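Local structure of YARHG domain-containing protein (Legionella pneumophila subsp. pneumophila, 4G2A) at residues P181-L187 with R211-Y216. The protein is of unknown function but may bind a nutrient; it combines a YARHG domain with a DUF4424 domain. Sequence-based numbering, arbitrary orientation.
Sequences PNTPTRL and RADRKY. With SO4 (sulfate ion), chain H; SO4 (sulfate ion), chain G.
The hydroxyls of T185 and Y216 meet in the one direct hydrogen bond between P181-L187 and R211-Y216, T185 OG1 to Y216 OH at 2.5 Å. With chi1 at 64°, T185 OG1 sits between backbone N and carbonyl carbon and reaches the tyrosine at the ring edge, near its plane. Y216 OH also accepts R214 NH1 at 3.0 Å, almost in the guanidinium plane. R214 gets there on a chain extended from CG to NE, and E190 pairs with it in a salt bridge. The guanidinium of R186 lies flat on that of R214, planes 21° apart. R186 is bent at chi2 (-54°), and its NH1 turns back to T185 O at 2.8 Å. A sulfate, probably from the crystallisation liquor, bonds R186 NH2 (2.8 Å to O2) and R211 N, which probably eases the gathering of arginines; a second sulfate bonds R186 NE and NH2 at the guanidinium edge. Three waters bridge the backbones, one linking N182 N to the carbonyls of A212 and R214. P181 CG and L187 CD2 pack against Y216. L233 of strand 229-235, with which strand 185-187 pairs antiparallel, touches all three side chains, while strand 215-220 runs antiparallel between strands 174-180 and 206-208.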
loop_
_atom_site.group_PDB
_atom_site.type_symbol
_atom_site.label_atom_id
_atom_site.label_comp_id
_atom_site.label_asym_id
_atom_site.label_seq_id
_atom_site.Cartn_x
_atom_site.Cartn_y
_atom_site.Cartn_z
ATOM N N PRO A 181 -7.249 0.814 -4.249
ATOM C CA PRO A 181 -7.142 -0.572 -3.752
ATOM C C PRO A 181 -7.896 -1.620 -4.581
ATOM O O PRO A 181 -7.486 -2.783 -4.594
ATOM C CB PRO A 181 -7.717 -0.477 -2.337
ATOM C CG PRO A 181 -7.558 0.961 -1.949
ATOM C CD PRO A 181 -7.820 1.709 -3.217
ATOM N N ASN A 182 -9.007 -1.223 -5.246
ATOM C CA ASN A 182 -9.851 -2.099 -6.060
ATOM C C ASN A 182 -10.605 -3.141 -5.206
ATOM O O ASN A 182 -11.094 -4.149 -5.731
ATOM C CB ASN A 182 -9.050 -2.765 -7.177
ATOM C CG ASN A 182 -8.703 -1.797 -8.267
ATOM O OD1 ASN A 182 -9.558 -1.099 -8.796
ATOM N ND2 ASN A 182 -7.448 -1.730 -8.628
ATOM N N THR A 183 -10.707 -2.884 -3.894
ATOM C CA THR A 183 -11.439 -3.704 -2.917
ATOM C C THR A 183 -12.002 -2.733 -1.873
ATOM O O THR A 183 -11.378 -1.688 -1.694
ATOM C CB THR A 183 -10.532 -4.807 -2.304
ATOM O OG1 THR A 183 -11.337 -5.749 -1.580
ATOM C CG2 THR A 183 -9.454 -4.257 -1.374
ATOM N N PRO A 184 -13.128 -2.998 -1.157
ATOM C CA PRO A 184 -13.585 -2.013 -0.146
ATOM C C PRO A 184 -12.556 -1.833 0.983
ATOM O O PRO A 184 -11.939 -2.806 1.425
ATOM C CB PRO A 184 -14.923 -2.593 0.351
ATOM C CG PRO A 184 -15.353 -3.530 -0.725
ATOM C CD PRO A 184 -14.072 -4.133 -1.241
ATOM N N THR A 185 -12.281 -0.573 1.354
ATOM C CA THR A 185 -11.304 -0.234 2.390
ATOM C C THR A 185 -11.787 0.896 3.286
ATOM O O THR A 185 -12.745 1.603 2.977
ATOM C CB THR A 185 -9.913 0.210 1.788
ATOM O OG1 THR A 185 -10.084 1.405 1.040
ATOM C CG2 THR A 185 -9.242 -0.850 0.931
ATOM N N ARG A 186 -11.078 1.058 4.388
ATOM C CA ARG A 186 -11.152 2.135 5.369
ATOM C C ARG A 186 -9.733 2.489 5.782
ATOM O O ARG A 186 -8.851 1.619 5.752
ATOM C CB ARG A 186 -11.975 1.727 6.617
ATOM C CG ARG A 186 -13.491 1.841 6.473
ATOM C CD ARG A 186 -13.919 3.229 6.035
ATOM N NE ARG A 186 -15.358 3.343 5.815
ATOM C CZ ARG A 186 -15.979 3.044 4.681
ATOM N NH1 ARG A 186 -15.301 2.543 3.654
ATOM N NH2 ARG A 186 -17.293 3.196 4.580
ATOM N N LEU A 187 -9.499 3.745 6.196
ATOM C CA LEU A 187 -8.200 4.125 6.746
ATOM C C LEU A 187 -8.089 3.503 8.121
ATOM O O LEU A 187 -9.107 3.421 8.813
ATOM C CB LEU A 187 -8.053 5.661 6.870
ATOM C CG LEU A 187 -8.184 6.492 5.634
ATOM C CD1 LEU A 187 -8.197 7.971 5.993
ATOM C CD2 LEU A 187 -7.092 6.183 4.664
ATOM N N ARG A 211 -17.443 1.676 -2.168
ATOM C CA ARG A 211 -17.233 0.230 -2.185
ATOM C C ARG A 211 -15.821 -0.092 -2.724
ATOM O O ARG A 211 -14.855 0.502 -2.256
ATOM C CB ARG A 211 -18.357 -0.481 -2.991
ATOM C CG ARG A 211 -19.805 -0.072 -2.628
ATOM C CD ARG A 211 -20.424 -0.883 -1.487
ATOM N NE ARG A 211 -19.750 -0.621 -0.210
ATOM C CZ ARG A 211 -19.079 -1.521 0.509
ATOM N NH1 ARG A 211 -19.044 -2.795 0.128
ATOM N NH2 ARG A 211 -18.463 -1.160 1.622
ATOM N N ALA A 212 -15.705 -1.004 -3.702
ATOM C CA ALA A 212 -14.454 -1.435 -4.335
ATOM C C ALA A 212 -13.794 -0.314 -5.148
ATOM O O ALA A 212 -12.634 -0.435 -5.521
ATOM C CB ALA A 212 -14.734 -2.624 -5.240
ATOM N N ASP A 213 -14.520 0.782 -5.398
ATOM C CA ASP A 213 -14.046 1.914 -6.181
ATOM C C ASP A 213 -13.585 3.098 -5.305
ATOM O O ASP A 213 -13.278 4.154 -5.848
ATOM C CB ASP A 213 -15.158 2.348 -7.152
ATOM C CG ASP A 213 -15.594 1.249 -8.117
ATOM O OD1 ASP A 213 -14.707 0.617 -8.743
ATOM O OD2 ASP A 213 -16.822 1.028 -8.253
ATOM N N ARG A 214 -13.502 2.916 -3.969
ATOM C CA ARG A 214 -13.060 3.953 -3.029
ATOM C C ARG A 214 -11.571 4.229 -3.261
ATOM O O ARG A 214 -10.762 3.325 -3.139
ATOM C CB ARG A 214 -13.361 3.546 -1.581
ATOM C CG ARG A 214 -13.506 4.730 -0.634
ATOM C CD ARG A 214 -13.308 4.318 0.819
ATOM N NE ARG A 214 -13.893 5.280 1.760
ATOM C CZ ARG A 214 -13.317 5.662 2.893
ATOM N NH1 ARG A 214 -12.133 5.177 3.240
ATOM N NH2 ARG A 214 -13.929 6.516 3.699
ATOM N N LYS A 215 -11.245 5.449 -3.720
ATOM C CA LYS A 215 -9.902 5.924 -4.102
ATOM C C LYS A 215 -9.426 7.013 -3.165
ATOM O O LYS A 215 -10.253 7.751 -2.624
ATOM C CB LYS A 215 -9.917 6.487 -5.535
ATOM C CG LYS A 215 -10.179 5.469 -6.624
ATOM C CD LYS A 215 -10.544 6.143 -7.965
ATOM C CE LYS A 215 -12.022 6.364 -8.148
ATOM N NZ LYS A 215 -12.759 5.087 -8.364
ATOM N N TYR A 216 -8.094 7.125 -2.998
ATOM C CA TYR A 216 -7.424 8.111 -2.147
ATOM C C TYR A 216 -6.570 8.983 -3.045
ATOM O O TYR A 216 -5.644 8.478 -3.694
ATOM C CB TYR A 216 -6.604 7.401 -1.057
ATOM C CG TYR A 216 -7.450 6.434 -0.253
ATOM C CD1 TYR A 216 -8.261 6.885 0.789
ATOM C CD2 TYR A 216 -7.520 5.086 -0.598
ATOM C CE1 TYR A 216 -9.094 6.010 1.492
ATOM C CE2 TYR A 216 -8.356 4.201 0.091
ATOM C CZ TYR A 216 -9.128 4.667 1.147
ATOM O OH TYR A 216 -9.906 3.801 1.861
HETATM S S SO4 H . -17.991 2.688 1.172
HETATM O O1 SO4 H . -17.221 1.439 1.239
HETATM O O2 SO4 H . -18.894 2.745 2.330
HETATM O O3 SO4 H . -17.091 3.836 1.195
HETATM O O4 SO4 H . -18.776 2.736 -0.058
HETATM S S SO4 G . -18.333 3.606 8.081
HETATM O O1 SO4 G . -19.070 2.630 7.270
HETATM O O2 SO4 G . -19.174 4.075 9.179
HETATM O O3 SO4 G . -17.127 2.983 8.636
HETATM O O4 SO4 G . -17.956 4.746 7.247
HETATM O O HOH W 1 -10.580 1.153 -5.141
HETATM O O HOH W 2 -11.105 0.983 -1.457
HETATM O O HOH W 3 -14.592 1.015 0.389
#